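Monoglyceride lipase (Saccharomyces cerevisiae, PDB 4ZWN) hydrolyses monoacylglycerols to free fatty acids and glycerol, prefers monounsaturated substrates, and also takes part in the breakdown of fatty acid ethyl esters. Local coordinates at residues A[29-34]-A[83-88]; A[295-300]-A[314-319]; A[25-30]-A[214-219]; A[63-68]-A[122-127]. The protein carries 2 engineered substitutions. One frame throughout, in Å; residues are numbered along the deposited sequence.

All four contacts belong to one alpha/beta hydrolase fold, built round a mixed sheet in which strand 62-67 is central and strand 292-297 outermost. Contact 4 packs helix 113-134 on that sheet, and contact 2 packs helix 310-326 on its edge; their centres lie about 24 Å apart. Contacts 1 and 3 start from the same N-terminal loop and share V29 and Q30; the loop reaches first helix 214-222, then helix 78-86, with centres about 16 Å apart. Contact 1 meets contact 2 where H83, L84 and N87 pack on F317. Contact 2 closes last along the chain. The N-terminal extension thus joins what is probably part of the inserted cap to helix 78-86 of the core.

Contact 1 of 4, residues A[29-34]-A[83-88]; sequences VQTTVP and HLSLNG
L86 of helix 78-86 turns its side chain toward the loop formed by 29-34, where it meets T31 with one methyl and Q30 with the other. Its CB sets out toward the loop, and with CG anti to the carbonyl carbon (chi1 -71°) the branch point comes to 3.9 Å from the CG2 methyl of T31. From CG the chain forks. CD2 runs on beside T31, closing to 3.6 Å from CG2 as the two side chains run antiparallel alongside one another. CD1 goes the other way, to the amide end of Q30, 3.3 Å from OE1 and 3.8 Å from CD. The two chains meet at about a right angle, and an apolar methyl borders a carbonyl oxygen without any bond between them.

In this alpha/beta hydrolase, helix 78-86 is the connection of a beta-alpha-beta crossover from strand 62-67 to strand 89-94, and the N-terminal loop lies along its outer side. With L86 cut back to alanine, T31 CG2 would probably lose its apolar neighbour and the Q30 amide would be freer to turn.

T31 suits its place because its two branches do different work: CG2 packs on L86 and lies 3.9 Å from S85 OG, while OG1 hydrogen-bonds with D82 and W51. The small S85 allows this close approach and spends its own hydroxyl on the carbonyl of P52. Farther along, Q30 NE2 comes obliquely to within 4.5 Å of H83 CE1, a loose approach near the surface, the imidazole ND1 being bonded to R79 O.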
loop_
_atom_site.group_PDB
_atom_site.type_symbol
_atom_site.label_atom_id
_atom_site.label_comp_id
_atom_site.label_asym_id
_atom_site.label_seq_id
_atom_site.Cartn_x
_atom_site.Cartn_y
_atom_site.Cartn_z
ATOM N N VAL A 29 -15.053 7.550 11.653
ATOM C CA VAL A 29 -15.089 6.092 11.668
ATOM C C VAL A 29 -16.443 5.617 12.187
ATOM O O VAL A 29 -16.947 6.129 13.185
ATOM C CB VAL A 29 -13.954 5.503 12.530
ATOM C CG1 VAL A 29 -13.993 3.981 12.505
ATOM C CG2 VAL A 29 -12.607 6.009 12.042
ATOM N N GLN A 30 -17.033 4.646 11.495
ATOM C CA GLN A 30 -18.377 4.184 11.819
ATOM C C GLN A 30 -18.372 2.934 12.693
ATOM O O GLN A 30 -19.351 2.650 13.384
ATOM C CB GLN A 30 -19.161 3.919 10.535
ATOM C CG GLN A 30 -19.165 5.097 9.583
ATOM C CD GLN A 30 -19.846 4.779 8.273
ATOM O OE1 GLN A 30 -20.796 3.998 8.230
ATOM N NE2 GLN A 30 -19.359 5.380 7.193
ATOM N N THR A 31 -17.273 2.186 12.660
ATOM C CA THR A 31 -17.148 0.996 13.493
ATOM C C THR A 31 -16.182 1.241 14.646
ATOM O O THR A 31 -15.678 2.351 14.825
ATOM C CB THR A 31 -16.672 -0.225 12.682
ATOM O OG1 THR A 31 -15.356 0.016 12.170
ATOM C CG2 THR A 31 -17.619 -0.501 11.531
ATOM N N THR A 32 -15.930 0.197 15.427
ATOM C CA THR A 32 -15.054 0.296 16.586
ATOM C C THR A 32 -13.587 0.167 16.189
ATOM O O THR A 32 -13.158 -0.870 15.683
ATOM C CB THR A 32 -15.391 -0.781 17.633
ATOM O OG1 THR A 32 -16.772 -0.675 18.001
ATOM C CG2 THR A 32 -14.521 -0.614 18.870
ATOM N N VAL A 33 -12.821 1.226 16.426
ATOM C CA VAL A 33 -11.398 1.233 16.110
ATOM C C VAL A 33 -10.640 0.242 16.990
ATOM O O VAL A 33 -10.715 0.313 18.216
ATOM C CB VAL A 33 -10.793 2.639 16.273
ATOM C CG1 VAL A 33 -9.298 2.613 15.993
ATOM C CG2 VAL A 33 -11.497 3.627 15.351
ATOM N N PRO A 34 -9.918 -0.697 16.358
ATOM C CA PRO A 34 -9.154 -1.753 17.033
ATOM C C PRO A 34 -8.007 -1.223 17.889
ATOM O O PRO A 34 -7.524 -0.106 17.700
ATOM C CB PRO A 34 -8.603 -2.589 15.871
ATOM C CG PRO A 34 -9.520 -2.303 14.733
ATOM C CD PRO A 34 -9.919 -0.872 14.897
ATOM N N HIS A 83 -14.688 0.864 6.032
ATOM C CA HIS A 83 -15.633 0.468 4.989
ATOM C C HIS A 83 -15.578 -1.032 4.716
ATOM O O HIS A 83 -16.605 -1.657 4.460
ATOM C CB HIS A 83 -15.371 1.242 3.693
ATOM C CG HIS A 83 -15.888 2.648 3.709
ATOM N ND1 HIS A 83 -15.322 3.642 4.480
ATOM C CD2 HIS A 83 -16.917 3.227 3.046
ATOM C CE1 HIS A 83 -15.980 4.771 4.290
ATOM N NE2 HIS A 83 -16.951 4.547 3.425
ATOM N N LEU A 84 -14.381 -1.609 4.765
ATOM C CA LEU A 84 -14.236 -3.051 4.588
ATOM C C LEU A 84 -14.934 -3.809 5.713
ATOM O O LEU A 84 -15.560 -4.843 5.482
ATOM C CB LEU A 84 -12.760 -3.449 4.522
ATOM C CG LEU A 84 -12.014 -3.142 3.223
ATOM C CD1 LEU A 84 -10.534 -3.456 3.369
ATOM C CD2 LEU A 84 -12.614 -3.923 2.063
ATOM N N SER A 85 -14.820 -3.285 6.931
ATOM C CA SER A 85 -15.440 -3.900 8.099
ATOM C C SER A 85 -16.960 -3.926 7.962
ATOM O O SER A 85 -17.610 -4.901 8.339
ATOM C CB SER A 85 -15.038 -3.153 9.373
ATOM O OG SER A 85 -15.621 -3.743 10.521
ATOM N N LEU A 86 -17.513 -2.849 7.408
ATOM C CA LEU A 86 -18.953 -2.738 7.194
ATOM C C LEU A 86 -19.460 -3.683 6.109
ATOM O O LEU A 86 -20.645 -4.021 6.078
ATOM C CB LEU A 86 -19.327 -1.299 6.830
ATOM C CG LEU A 86 -19.224 -0.259 7.946
ATOM C CD1 LEU A 86 -19.418 1.136 7.390
ATOM C CD2 LEU A 86 -20.245 -0.545 9.031
ATOM N N ASN A 87 -18.566 -4.107 5.220
ATOM C CA ASN A 87 -18.966 -4.922 4.077
ATOM C C ASN A 87 -18.447 -6.352 4.136
ATOM O O ASN A 87 -18.309 -7.014 3.107
ATOM C CB ASN A 87 -18.513 -4.260 2.780
ATOM C CG ASN A 87 -19.253 -2.970 2.504
ATOM O OD1 ASN A 87 -20.300 -2.970 1.854
ATOM N ND2 ASN A 87 -18.720 -1.864 3.006
ATOM N N GLY A 88 -18.161 -6.823 5.345
ATOM C CA GLY A 88 -17.850 -8.222 5.567
ATOM C C GLY A 88 -16.424 -8.639 5.275
ATOM O O GLY A 88 -16.177 -9.791 4.917
#

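Contact 2 of 4, residues A[295-300]-A[314-319]; sequences KLYPGA and NTVFND
Y297 and D319 are joined by a short hydrogen bond, the phenol OH donating to D319 OD2 over 2.6 Å. The carboxylate takes it on the anti lone pair near the ring edge, its plane turned 32° from the ring. The CD methylene of K295 is 3.4 Å from D319 OD2, but NZ, at 4.4 Å from that oxygen, falls short of a salt bridge and pairs with E293. Its positive charge would be likely to favour the charged form of D319.

Strand 295-297 belongs to strand 292-297, at one edge of the alpha/beta hydrolase sheet, and helix 314-319 to helix 310-326, the last of the chain, which runs back nearly antiparallel (167°), the segment axes 10.2 Å apart. The loop between carries H302, the probable histidine of the charge relay, and starts with a type II turn from Y297 to A300, where G299 accepts positive phi.

With CG anti to the carbonyl carbon (chi1 -64°), the Y297 ring reaches the helix, where the branched V316 sets CG2 over the centre of one face, a CH-pi contact 3.7 Å from the centroid. T315 CG2 lies at the ring edge, 3.8 Å from Y297 CE1; its OG1 returns to K311 O.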
loop_
_atom_site.group_PDB
_atom_site.type_symbol
_atom_site.label_atom_id
_atom_site.label_comp_id
_atom_site.label_asym_id
_atom_site.label_seq_id
_atom_site.Cartn_x
_atom_site.Cartn_y
_atom_site.Cartn_z
ATOM N N LYS A 295 -8.041 -0.104 -13.531
ATOM C CA LYS A 295 -9.079 0.916 -13.478
ATOM C C LYS A 295 -8.464 2.294 -13.254
ATOM O O LYS A 295 -7.725 2.514 -12.293
ATOM C CB LYS A 295 -10.099 0.608 -12.377
ATOM C CG LYS A 295 -11.082 -0.501 -12.725
ATOM C CD LYS A 295 -12.178 -0.624 -11.670
ATOM C CE LYS A 295 -13.160 -1.737 -12.010
ATOM N NZ LYS A 295 -13.804 -1.515 -13.336
ATOM N N LEU A 296 -8.761 3.214 -14.164
ATOM C CA LEU A 296 -8.306 4.590 -14.046
ATOM C C LEU A 296 -9.480 5.467 -13.644
ATOM O O LEU A 296 -10.586 5.302 -14.164
ATOM C CB LEU A 296 -7.690 5.075 -15.360
ATOM C CG LEU A 296 -6.417 4.350 -15.800
ATOM C CD1 LEU A 296 -5.956 4.837 -17.162
ATOM C CD2 LEU A 296 -5.322 4.543 -14.765
ATOM N N TYR A 297 -9.248 6.395 -12.721
ATOM C CA TYR A 297 -10.338 7.210 -12.196
ATOM C C TYR A 297 -10.161 8.691 -12.514
ATOM O O TYR A 297 -9.247 9.338 -12.003
ATOM C CB TYR A 297 -10.468 7.003 -10.687
ATOM C CG TYR A 297 -10.852 5.589 -10.317
ATOM C CD1 TYR A 297 -12.183 5.232 -10.154
ATOM C CD2 TYR A 297 -9.884 4.608 -10.144
ATOM C CE1 TYR A 297 -12.541 3.939 -9.820
ATOM C CE2 TYR A 297 -10.231 3.313 -9.811
ATOM C CZ TYR A 297 -11.562 2.984 -9.651
ATOM O OH TYR A 297 -11.915 1.698 -9.320
ATOM N N PRO A 298 -11.055 9.215 -13.321
ATOM C CA PRO A 298 -11.019 10.611 -13.720
ATOM C C PRO A 298 -11.270 11.541 -12.574
ATOM O O PRO A 298 -12.143 11.317 -11.790
ATOM C CB PRO A 298 -12.154 10.699 -14.710
ATOM C CG PRO A 298 -12.272 9.340 -15.239
ATOM C CD PRO A 298 -12.035 8.458 -14.087
ATOM N N GLY A 299 -10.473 12.587 -12.482
ATOM C CA GLY A 299 -10.579 13.539 -11.413
ATOM C C GLY A 299 -9.904 13.112 -10.152
ATOM O O GLY A 299 -9.882 13.819 -9.189
ATOM N N ALA A 300 -9.347 11.927 -10.139
ATOM C CA ALA A 300 -8.715 11.457 -8.938
ATOM C C ALA A 300 -7.224 11.615 -8.999
ATOM O O ALA A 300 -6.670 11.791 -10.019
ATOM C CB ALA A 300 -9.116 10.044 -8.633
ATOM N N ASN A 314 -15.714 6.639 -2.700
ATOM C CA ASN A 314 -16.865 5.763 -2.878
ATOM C C ASN A 314 -16.780 4.975 -4.177
ATOM O O ASN A 314 -16.989 3.764 -4.186
ATOM C CB ASN A 314 -18.166 6.567 -2.834
ATOM C CG ASN A 314 -18.467 7.106 -1.449
ATOM O OD1 ASN A 314 -18.049 6.531 -0.442
ATOM N ND2 ASN A 314 -19.193 8.217 -1.390
ATOM N N THR A 315 -16.462 5.668 -5.266
ATOM C CA THR A 315 -16.306 5.033 -6.572
ATOM C C THR A 315 -15.175 4.010 -6.547
ATOM O O THR A 315 -15.309 2.894 -7.058
ATOM C CB THR A 315 -16.016 6.074 -7.672
ATOM O OG1 THR A 315 -17.037 7.081 -7.668
ATOM C CG2 THR A 315 -15.960 5.408 -9.040
ATOM N N VAL A 316 -14.061 4.403 -5.938
ATOM C CA VAL A 316 -12.878 3.557 -5.878
ATOM C C VAL A 316 -13.095 2.341 -4.976
ATOM O O VAL A 316 -12.776 1.214 -5.359
ATOM C CB VAL A 316 -11.653 4.364 -5.397
ATOM C CG1 VAL A 316 -10.517 3.447 -5.030
ATOM C CG2 VAL A 316 -11.213 5.344 -6.480
ATOM N N PHE A 317 -13.657 2.562 -3.790
ATOM C CA PHE A 317 -13.880 1.468 -2.847
ATOM C C PHE A 317 -14.937 0.480 -3.332
ATOM O O PHE A 317 -14.810 -0.727 -3.115
ATOM C CB PHE A 317 -14.286 1.997 -1.472
ATOM C CG PHE A 317 -14.738 0.917 -0.529
ATOM C CD1 PHE A 317 -13.816 0.082 0.077
ATOM C CD2 PHE A 317 -16.085 0.722 -0.267
ATOM C CE1 PHE A 317 -14.228 -0.921 0.938
ATOM C CE2 PHE A 317 -16.502 -0.281 0.589
ATOM C CZ PHE A 317 -15.571 -1.103 1.191
ATOM N N ASN A 318 -15.988 0.989 -3.969
ATOM C CA ASN A 318 -17.041 0.119 -4.479
ATOM C C ASN A 318 -16.515 -0.850 -5.525
ATOM O O ASN A 318 -16.952 -2.000 -5.587
ATOM C CB ASN A 318 -18.193 0.938 -5.062
ATOM C CG ASN A 318 -19.053 1.569 -3.990
ATOM O OD1 ASN A 318 -19.005 1.166 -2.825
ATOM N ND2 ASN A 318 -19.849 2.561 -4.375
ATOM N N ASP A 319 -15.575 -0.393 -6.343
ATOM C CA ASP A 319 -14.983 -1.268 -7.345
ATOM C C ASP A 319 -14.169 -2.361 -6.663
ATOM O O ASP A 319 -14.193 -3.518 -7.081
ATOM C CB ASP A 319 -14.119 -0.474 -8.326
ATOM C CG ASP A 319 -14.946 0.347 -9.297
ATOM O OD1 ASP A 319 -16.155 0.061 -9.436
ATOM O OD2 ASP A 319 -14.390 1.273 -9.926
#

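Contact 3 of 4, residues A[25-30]-A[214-219]; sequences YPYKVQ and KAYRAF
P26, flanked by Y25 and Y27, presses against Y216 and F219 of helix 214-222. In the alpha/beta hydrolase chain this helix falls between strands 165-169 and 264-269, where monoglyceride lipases carry the inserted cap, so the contact holds the N-terminal loop against what is probably part of the cap.

The CH-pi interaction is central. P26 CG lies over one face of the Y216 ring, 3.8 Å from its centroid and offset toward the rim. A proline serves well here, since its rigid ring presents polarised C-H groups to the pi cloud and its CG also fits close to the helix backbone, 3.4 Å from A215 O, where the small A215 side chain allows room.

The aromatic pair is T-shaped. Y25 turns its edge to the face of F219, with planes at 61° and centroids 5.0 Å apart. With F219 CG anti to the backbone N (chi1 156°), its ring stands out toward the loop, and Y25 CD1 comes down on it, 3.6 Å from CZ. The Y25 ring also makes a cation-pi contact with K75.

Apolar packing fills in the rest. P26 CD rests 3.7 Å from F219 CB, and Y25 CE1 approaches the edge of Y216, 4.2 Å from its CE1.

Polar groups make no hydrogen bond across this contact; the Y27 hydroxyl is hydrogen-bonded to D82 of helix 78-86. Y27 and Y216 extend alongside one another in the same direction, which brings Y216 OH to 3.3 Å from Y27 CB.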
loop_
_atom_site.group_PDB
_atom_site.type_symbol
_atom_site.label_atom_id
_atom_site.label_comp_id
_atom_site.label_asym_id
_atom_site.label_seq_id
_atom_site.Cartn_x
_atom_site.Cartn_y
_atom_site.Cartn_z
ATOM N N TYR A 25 -9.003 14.915 11.720
ATOM C CA TYR A 25 -9.194 13.859 10.734
ATOM C C TYR A 25 -10.603 13.957 10.157
ATOM O O TYR A 25 -11.584 13.736 10.866
ATOM C CB TYR A 25 -8.953 12.486 11.370
ATOM C CG TYR A 25 -8.985 11.324 10.402
ATOM C CD1 TYR A 25 -8.144 11.286 9.296
ATOM C CD2 TYR A 25 -9.841 10.250 10.609
ATOM C CE1 TYR A 25 -8.168 10.218 8.416
ATOM C CE2 TYR A 25 -9.872 9.179 9.737
ATOM C CZ TYR A 25 -9.035 9.168 8.643
ATOM O OH TYR A 25 -9.067 8.100 7.776
ATOM N N PRO A 26 -10.705 14.298 8.863
ATOM C CA PRO A 26 -11.979 14.605 8.202
ATOM C C PRO A 26 -12.978 13.452 8.218
ATOM O O PRO A 26 -14.181 13.692 8.151
ATOM C CB PRO A 26 -11.557 14.924 6.761
ATOM C CG PRO A 26 -10.120 15.306 6.861
ATOM C CD PRO A 26 -9.567 14.432 7.940
ATOM N N TYR A 27 -12.489 12.221 8.304
ATOM C CA TYR A 27 -13.371 11.063 8.223
ATOM C C TYR A 27 -13.838 10.600 9.600
ATOM O O TYR A 27 -13.055 10.532 10.550
ATOM C CB TYR A 27 -12.677 9.910 7.490
ATOM C CG TYR A 27 -13.504 8.645 7.443
ATOM C CD1 TYR A 27 -14.616 8.547 6.617
ATOM C CD2 TYR A 27 -13.170 7.548 8.226
ATOM C CE1 TYR A 27 -15.375 7.394 6.574
ATOM C CE2 TYR A 27 -13.922 6.391 8.189
ATOM C CZ TYR A 27 -15.023 6.319 7.363
ATOM O OH TYR A 27 -15.771 5.165 7.329
ATOM N N LYS A 28 -15.127 10.290 9.691
ATOM C CA LYS A 28 -15.724 9.767 10.912
ATOM C C LYS A 28 -15.828 8.249 10.832
ATOM O O LYS A 28 -16.595 7.721 10.029
ATOM C CB LYS A 28 -17.112 10.377 11.137
ATOM C CG LYS A 28 -17.149 11.901 11.172
ATOM C CD LYS A 28 -16.573 12.438 12.473
ATOM C CE LYS A 28 -17.120 13.821 12.792
ATOM N NZ LYS A 28 -16.652 14.304 14.123
ATOM N N VAL A 29 -15.053 7.550 11.653
ATOM C CA VAL A 29 -15.089 6.092 11.668
ATOM C C VAL A 29 -16.443 5.617 12.187
ATOM O O VAL A 29 -16.947 6.129 13.185
ATOM C CB VAL A 29 -13.954 5.503 12.530
ATOM C CG1 VAL A 29 -13.993 3.981 12.505
ATOM C CG2 VAL A 29 -12.607 6.009 12.042
ATOM N N GLN A 30 -17.033 4.646 11.495
ATOM C CA GLN A 30 -18.377 4.184 11.819
ATOM C C GLN A 30 -18.372 2.934 12.693
ATOM O O GLN A 30 -19.351 2.650 13.384
ATOM C CB GLN A 30 -19.161 3.919 10.535
ATOM C CG GLN A 30 -19.165 5.097 9.583
ATOM C CD GLN A 30 -19.846 4.779 8.273
ATOM O OE1 GLN A 30 -20.796 3.998 8.230
ATOM N NE2 GLN A 30 -19.359 5.380 7.193
ATOM N N LYS A 214 -9.226 19.413 0.111
ATOM C CA LYS A 214 -8.465 20.302 0.982
ATOM C C LYS A 214 -8.690 19.981 2.453
ATOM O O LYS A 214 -7.898 20.370 3.309
ATOM C CB LYS A 214 -8.830 21.760 0.702
ATOM C CG LYS A 214 -8.859 22.100 -0.777
ATOM C CD LYS A 214 -8.808 23.599 -1.005
ATOM C CE LYS A 214 -7.532 23.990 -1.735
ATOM N NZ LYS A 214 -7.401 25.466 -1.885
ATOM N N ALA A 215 -9.773 19.268 2.742
ATOM C CA ALA A 215 -10.054 18.838 4.104
ATOM C C ALA A 215 -8.986 17.857 4.581
ATOM O O ALA A 215 -8.422 18.022 5.662
ATOM C CB ALA A 215 -11.436 18.212 4.190
ATOM N N TYR A 216 -8.708 16.840 3.767
ATOM C CA TYR A 216 -7.669 15.867 4.092
ATOM C C TYR A 216 -6.277 16.473 3.941
ATOM O O TYR A 216 -5.332 16.047 4.604
ATOM C CB TYR A 216 -7.787 14.624 3.211
ATOM C CG TYR A 216 -8.936 13.712 3.573
ATOM C CD1 TYR A 216 -8.823 12.799 4.614
ATOM C CD2 TYR A 216 -10.127 13.753 2.864
ATOM C CE1 TYR A 216 -9.870 11.960 4.945
ATOM C CE2 TYR A 216 -11.177 12.920 3.187
ATOM C CZ TYR A 216 -11.044 12.027 4.228
ATOM O OH TYR A 216 -12.091 11.196 4.552
ATOM N N ARG A 217 -6.155 17.455 3.054
ATOM C CA ARG A 217 -4.903 18.184 2.896
ATOM C C ARG A 217 -4.505 18.870 4.200
ATOM O O ARG A 217 -3.359 18.772 4.643
ATOM C CB ARG A 217 -5.021 19.221 1.780
ATOM C CG ARG A 217 -4.334 18.838 0.487
ATOM C CD ARG A 217 -4.401 19.982 -0.512
ATOM N NE ARG A 217 -5.164 19.625 -1.703
ATOM C CZ ARG A 217 -5.507 20.484 -2.655
ATOM N NH1 ARG A 217 -5.159 21.760 -2.557
ATOM N NH2 ARG A 217 -6.200 20.069 -3.707
ATOM N N ALA A 218 -5.465 19.561 4.810
ATOM C CA ALA A 218 -5.224 20.289 6.051
ATOM C C ALA A 218 -4.828 19.342 7.175
ATOM O O ALA A 218 -3.923 19.636 7.957
ATOM C CB ALA A 218 -6.454 21.089 6.439
ATOM N N PHE A 219 -5.511 18.204 7.251
ATOM C CA PHE A 219 -5.200 17.187 8.248
ATOM C C PHE A 219 -3.784 16.644 8.083
ATOM O O PHE A 219 -3.026 16.560 9.048
ATOM C CB PHE A 219 -6.204 16.036 8.169
ATOM C CG PHE A 219 -5.678 14.736 8.712
ATOM C CD1 PHE A 219 -5.598 14.522 10.078
ATOM C CD2 PHE A 219 -5.264 13.726 7.854
ATOM C CE1 PHE A 219 -5.114 13.328 10.580
ATOM C CE2 PHE A 219 -4.779 12.531 8.351
ATOM C CZ PHE A 219 -4.704 12.331 9.714
#

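Contact 4 of 4, residues A[63-68]-A[122-127]; sequences RVLLIH and HFVEKN
R63 and N127 meet at about a right angle, brought together by two torsions of the arginine: CG lies anti to the backbone N (chi1 -176°), carrying the chain out from the strand, and a bend at chi3 (-60°) swings the guanidinium round to the asparagine. R63 NH1 then donates to N127 OD1 over 2.9 Å, a fairly straight bond with an angle of 162° at the hydrogen. The oxygen lies in the guanidinium plane, at its edge, and the amide stands almost perpendicular to that plane.

N127 ND2 reaches back one turn to F123 O at 2.6 Å, a carbonyl that also accepts the backbone N of N127 from the opposite face of its plane. Asparagine suits the place because it can accept from the arginine and donate to the helix at once. A leucine here would probably leave R63 NH1 with one acceptor fewer and take the side-chain donor from F123 O.

R63 is further gripped by salt bridges from NE to E90 and from NH1 to E130, which would help to balance its buried charge. Strand 63-67 and helix 122-127 run nearly antiparallel, axes 10.3 Å apart, as a helix lies on an alpha/beta hydrolase sheet; L65 CD1 packs between them, 3.7 Å from V124 CG2, while V124 touches M140 of strand 138-143, and N127 touches F92 of strand 89-94.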
loop_
_atom_site.group_PDB
_atom_site.type_symbol
_atom_site.label_atom_id
_atom_site.label_comp_id
_atom_site.label_asym_id
_atom_site.label_seq_id
_atom_site.Cartn_x
_atom_site.Cartn_y
_atom_site.Cartn_z
ATOM N N ARG A 63 -10.145 -11.718 4.397
ATOM C CA ARG A 63 -9.302 -10.738 5.076
ATOM C C ARG A 63 -8.361 -10.055 4.087
ATOM O O ARG A 63 -7.811 -10.704 3.195
ATOM C CB ARG A 63 -8.497 -11.401 6.197
ATOM C CG ARG A 63 -7.661 -10.424 7.016
ATOM C CD ARG A 63 -6.857 -11.129 8.093
ATOM N NE ARG A 63 -7.713 -11.840 9.037
ATOM C CZ ARG A 63 -7.287 -12.362 10.183
ATOM N NH1 ARG A 63 -6.012 -12.247 10.531
ATOM N NH2 ARG A 63 -8.136 -12.996 10.985
ATOM N N VAL A 64 -8.179 -8.746 4.243
ATOM C CA VAL A 64 -7.266 -8.005 3.379
ATOM C C VAL A 64 -6.059 -7.474 4.152
ATOM O O VAL A 64 -6.207 -6.753 5.139
ATOM C CB VAL A 64 -7.968 -6.818 2.685
ATOM C CG1 VAL A 64 -7.089 -6.272 1.576
ATOM C CG2 VAL A 64 -9.316 -7.241 2.121
ATOM N N LEU A 65 -4.868 -7.844 3.693
ATOM C CA LEU A 65 -3.617 -7.352 4.259
ATOM C C LEU A 65 -3.236 -6.026 3.597
ATOM O O LEU A 65 -3.026 -5.967 2.385
ATOM C CB LEU A 65 -2.502 -8.384 4.066
ATOM C CG LEU A 65 -1.363 -8.488 5.089
ATOM C CD1 LEU A 65 -0.336 -9.508 4.624
ATOM C CD2 LEU A 65 -0.697 -7.150 5.359
ATOM N N LEU A 66 -3.133 -4.965 4.390
ATOM C CA LEU A 66 -2.841 -3.649 3.835
ATOM C C LEU A 66 -1.372 -3.263 4.000
ATOM O O LEU A 66 -0.850 -3.206 5.113
ATOM C CB LEU A 66 -3.736 -2.591 4.481
ATOM C CG LEU A 66 -5.241 -2.879 4.499
ATOM C CD1 LEU A 66 -6.011 -1.655 4.951
ATOM C CD2 LEU A 66 -5.735 -3.335 3.141
ATOM N N ILE A 67 -0.710 -3.001 2.877
ATOM C CA ILE A 67 0.667 -2.526 2.881
ATOM C C ILE A 67 0.693 -1.028 2.594
ATOM O O ILE A 67 0.480 -0.607 1.456
ATOM C CB ILE A 67 1.531 -3.260 1.842
ATOM C CG1 ILE A 67 1.327 -4.771 1.947
ATOM C CG2 ILE A 67 3.001 -2.896 2.017
ATOM C CD1 ILE A 67 2.076 -5.561 0.901
ATOM N N HIS A 68 0.953 -0.228 3.625
ATOM C CA HIS A 68 0.901 1.226 3.490
ATOM C C HIS A 68 2.048 1.760 2.640
ATOM O O HIS A 68 3.017 1.051 2.360
ATOM C CB HIS A 68 0.903 1.905 4.866
ATOM C CG HIS A 68 2.201 1.787 5.612
ATOM N ND1 HIS A 68 3.302 2.559 5.316
ATOM C CD2 HIS A 68 2.559 1.002 6.655
ATOM C CE1 HIS A 68 4.290 2.247 6.137
ATOM N NE2 HIS A 68 3.865 1.303 6.961
ATOM N N HIS A 122 6.655 -12.502 7.472
ATOM C CA HIS A 122 6.273 -12.792 8.849
ATOM C C HIS A 122 4.793 -12.529 9.105
ATOM O O HIS A 122 4.118 -13.330 9.753
ATOM C CB HIS A 122 7.107 -11.966 9.829
ATOM C CG HIS A 122 6.613 -12.039 11.240
ATOM N ND1 HIS A 122 6.875 -13.112 12.065
ATOM C CD2 HIS A 122 5.849 -11.186 11.963
ATOM C CE1 HIS A 122 6.307 -12.910 13.240
ATOM N NE2 HIS A 122 5.676 -11.749 13.204
ATOM N N PHE A 123 4.297 -11.403 8.603
ATOM C CA PHE A 123 2.915 -11.003 8.846
ATOM C C PHE A 123 1.953 -11.670 7.877
ATOM O O PHE A 123 0.760 -11.778 8.155
ATOM C CB PHE A 123 2.777 -9.484 8.765
ATOM C CG PHE A 123 3.395 -8.766 9.925
ATOM C CD1 PHE A 123 2.750 -8.722 11.152
ATOM C CD2 PHE A 123 4.625 -8.143 9.797
ATOM C CE1 PHE A 123 3.317 -8.068 12.226
ATOM C CE2 PHE A 123 5.199 -7.486 10.867
ATOM C CZ PHE A 123 4.543 -7.448 12.085
ATOM N N VAL A 124 2.474 -12.115 6.740
ATOM C CA VAL A 124 1.686 -12.917 5.816
ATOM C C VAL A 124 1.371 -14.256 6.471
ATOM O O VAL A 124 0.218 -14.684 6.510
ATOM C CB VAL A 124 2.418 -13.144 4.474
ATOM C CG1 VAL A 124 1.812 -14.321 3.726
ATOM C CG2 VAL A 124 2.372 -11.888 3.624
ATOM N N GLU A 125 2.402 -14.901 7.008
ATOM C CA GLU A 125 2.244 -16.200 7.652
ATOM C C GLU A 125 1.381 -16.124 8.906
ATOM O O GLU A 125 0.679 -17.077 9.239
ATOM C CB GLU A 125 3.609 -16.787 7.994
ATOM C CG GLU A 125 4.441 -17.122 6.775
ATOM C CD GLU A 125 5.838 -17.567 7.136
ATOM O OE1 GLU A 125 6.192 -17.493 8.331
ATOM O OE2 GLU A 125 6.582 -17.992 6.224
ATOM N N LYS A 126 1.441 -14.990 9.597
ATOM C CA LYS A 126 0.617 -14.765 10.779
ATOM C C LYS A 126 -0.861 -14.751 10.410
ATOM O O LYS A 126 -1.677 -15.429 11.036
ATOM C CB LYS A 126 1.000 -13.449 11.459
ATOM C CG LYS A 126 0.156 -13.094 12.678
ATOM C CD LYS A 126 0.507 -11.702 13.196
ATOM C CE LYS A 126 0.091 -11.505 14.652
ATOM N NZ LYS A 126 -1.385 -11.507 14.844
ATOM N N ASN A 127 -1.196 -13.973 9.386
ATOM C CA ASN A 127 -2.574 -13.875 8.922
ATOM C C ASN A 127 -3.033 -15.156 8.242
ATOM O O ASN A 127 -4.194 -15.549 8.359
ATOM C CB ASN A 127 -2.733 -12.690 7.971
ATOM C CG ASN A 127 -2.730 -11.363 8.695
ATOM O OD1 ASN A 127 -3.752 -10.938 9.231
ATOM N ND2 ASN A 127 -1.581 -10.698 8.714
#